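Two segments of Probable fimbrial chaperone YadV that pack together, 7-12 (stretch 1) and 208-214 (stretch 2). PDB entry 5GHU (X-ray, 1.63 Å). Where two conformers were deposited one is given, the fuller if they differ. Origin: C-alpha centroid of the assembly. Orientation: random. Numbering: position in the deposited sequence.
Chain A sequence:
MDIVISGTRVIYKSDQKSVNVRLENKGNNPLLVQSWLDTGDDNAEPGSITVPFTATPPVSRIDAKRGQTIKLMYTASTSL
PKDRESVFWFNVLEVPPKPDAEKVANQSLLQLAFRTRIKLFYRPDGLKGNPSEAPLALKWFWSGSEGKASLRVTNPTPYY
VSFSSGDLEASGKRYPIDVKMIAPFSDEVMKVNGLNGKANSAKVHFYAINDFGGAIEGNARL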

# COMPACT_ATOMS: atom_id res chain seq x y z
N GLY A 7 -11.71 -3.22 -2.64
CA GLY A 7 -10.44 -2.71 -3.12
C GLY A 7 -9.34 -2.89 -2.10
O GLY A 7 -9.62 -2.88 -0.89
N THR A 8 -8.11 -3.06 -2.56
CA THR A 8 -7.01 -3.27 -1.64
C THR A 8 -6.17 -2.01 -1.48
O THR A 8 -5.26 -1.99 -0.65
N ARG A 9 -6.46 -0.96 -2.28
CA ARG A 9 -5.87 0.35 -2.06
C ARG A 9 -6.81 1.38 -2.64
O ARG A 9 -7.75 1.02 -3.38
N VAL A 10 -6.59 2.65 -2.29
CA VAL A 10 -7.41 3.76 -2.80
C VAL A 10 -6.47 4.75 -3.48
O VAL A 10 -5.46 5.13 -2.90
N ILE A 11 -6.79 5.18 -4.71
CA ILE A 11 -6.02 6.23 -5.36
C ILE A 11 -6.82 7.52 -5.24
O ILE A 11 -8.02 7.56 -5.63
N TYR A 12 -6.18 8.56 -4.67
CA TYR A 12 -6.83 9.87 -4.51
C TYR A 12 -6.08 10.85 -5.42
O TYR A 12 -5.01 11.30 -5.07
N ALA A 208 5.14 -6.46 -8.32
CA ALA A 208 4.64 -5.24 -7.71
C ALA A 208 3.13 -5.15 -7.87
O ALA A 208 2.51 -6.04 -8.44
N ILE A 209 2.53 -4.09 -7.32
CA ILE A 209 1.06 -4.01 -7.28
C ILE A 209 0.62 -2.74 -7.96
O ILE A 209 1.13 -1.67 -7.68
N ASN A 210 -0.30 -2.89 -8.92
CA ASN A 210 -0.77 -1.71 -9.62
C ASN A 210 -1.94 -1.02 -8.92
O ASN A 210 -2.35 -1.38 -7.81
N ASP A 211 -2.44 0.06 -9.53
CA ASP A 211 -3.48 0.86 -8.86
C ASP A 211 -4.75 0.10 -8.53
O ASP A 211 -5.56 0.54 -7.68
N PHE A 212 -4.94 -1.00 -9.23
CA PHE A 212 -6.18 -1.76 -9.20
C PHE A 212 -5.97 -3.02 -8.42
O PHE A 212 -6.87 -3.89 -8.37
N GLY A 213 -4.77 -3.16 -7.83
CA GLY A 213 -4.45 -4.32 -7.00
C GLY A 213 -3.89 -5.49 -7.76
O GLY A 213 -3.57 -6.52 -7.11
N GLY A 214 -3.73 -5.33 -9.07
CA GLY A 214 -3.24 -6.38 -9.98
C GLY A 214 -1.72 -6.41 -9.96
O GLY A 214 -1.06 -5.52 -9.41

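The contact between residues 7-12 and 208-214 of YadV illustrates how side chains from one segment, largely a strand, can pack against a tight turn through van der Waals contact and bridging water, with no clear direct hydrogen bond between the two. Some 287 Å² is buried, both sides summed, and Arg 9 contributes most on its side.

The CA-to-CB bond of Arg 9 points toward the turn. With chi1 in p, chi2 between wells at -121° and chi3 in m, the chain lies across the backbone of 209-213: Arg 9 CG is 3.6 Å from Asp 211 O, and Arg 9 CD 3.2 Å from Asn 210 O. The guanidinium then rests with one face over Ile 209, Arg 9 CZ lying 3.6 Å from Ile 209 CG2; the CA-to-CB bond of Ile 209 (m, t) also points toward the partner. Arg 9 NH2 comes within 3.3 Å of Ile 209 O, but the angle is too poor for a hydrogen bond. Two residues on, Ile 11 (m, m) again has its CA-to-CB bond toward the turn and brings Ile 11 CD1 to 3.5 Å from Asp 211 OD1; that of the intervening Val 10 (t) points away. The CA-to-CB bond of Asp 211 (chi1 m) points sideways, and its carboxylate oxygens are hydrogen-bonded elsewhere in the structure.

The surface they meet is held from within. Asn 210, chi1 p, has its CA-to-CB bond directed away from the strand, and Asn 210 OD1 accepts hydrogen bonds from Phe 212 N (2.8 Å) and Gly 214 N (2.9 Å), bracing the type I turn.

At the Thr 8 end, Thr 8 OG1 (chi1 p) lies 3.8 Å from Gly 213 CA, where an ideal CB would clash with that hydroxyl. Polar links here run through water: water 1 accepts from Thr 8 N (2.7 Å) and donates weakly to Phe 212 O (3.3 Å), while water 2 joins Thr 8 OG1 (3.1 Å) to Gly 213 O (2.8 Å). Water 3 donates to both Arg 9 O (3.2 Å) and Asp 211 O (2.9 Å).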

# COMPACT_ATOMS: atom_id res chain seq x y z
CB THR A 8 -6.10 -4.42 -2.08
OG1 THR A 8 -5.54 -4.11 -3.36
CG2 THR A 8 -6.87 -5.72 -2.11
CB ARG A 9 -4.45 0.49 -2.67
CG ARG A 9 -4.44 0.46 -4.26
CD ARG A 9 -3.58 -0.70 -4.89
NE ARG A 9 -2.34 -1.03 -4.18
CZ ARG A 9 -1.07 -0.66 -4.39
NH1 ARG A 9 -0.24 -1.23 -3.51
NH2 ARG A 9 -0.58 0.09 -5.45
CB VAL A 10 -8.15 4.49 -1.65
CG1 VAL A 10 -9.08 5.60 -2.24
CG2 VAL A 10 -8.95 3.53 -0.82
CB ILE A 11 -5.76 5.92 -6.85
CG1 ILE A 11 -5.10 4.54 -7.01
CG2 ILE A 11 -4.97 7.05 -7.49
CD1 ILE A 11 -3.75 4.32 -6.22
CB TYR A 12 -6.79 10.33 -3.03
CG TYR A 12 -7.73 11.49 -2.77
CD1 TYR A 12 -7.55 12.71 -3.40
CD2 TYR A 12 -8.74 11.37 -1.85
CE1 TYR A 12 -8.44 13.77 -3.18
CE2 TYR A 12 -9.61 12.41 -1.60
CZ TYR A 12 -9.45 13.61 -2.26
OH TYR A 12 -10.34 14.64 -2.01
CB ALA A 208 5.35 -4.02 -8.35
CB ILE A 209 0.54 -3.99 -5.82
CG1 ILE A 209 1.09 -5.24 -5.12
CG2 ILE A 209 -1.02 -4.00 -5.85
CD1 ILE A 209 0.86 -5.19 -3.61
CB ASN A 210 -1.09 -2.05 -11.09
CG ASN A 210 -2.35 -2.89 -11.24
OD1 ASN A 210 -3.23 -2.85 -10.41
ND2 ASN A 210 -2.41 -3.70 -12.32
CB ASP A 211 -3.92 2.04 -9.74
CG ASP A 211 -2.89 3.17 -9.84
OD1 ASP A 211 -1.95 3.23 -9.02
OD2 ASP A 211 -3.09 4.05 -10.72
CB PHE A 212 -6.65 -2.03 -10.67
CG PHE A 212 -6.52 -0.81 -11.56
CD1 PHE A 212 -7.44 0.21 -11.48
CD2 PHE A 212 -5.40 -0.63 -12.38
CE1 PHE A 212 -7.27 1.38 -12.25
CE2 PHE A 212 -5.23 0.56 -13.13
CZ PHE A 212 -6.16 1.54 -13.05
O HOH W 1 -7.69 -3.22 -5.26
O HOH W 2 -3.92 -6.53 -4.30
O HOH W 3 -7.54 -0.75 -6.00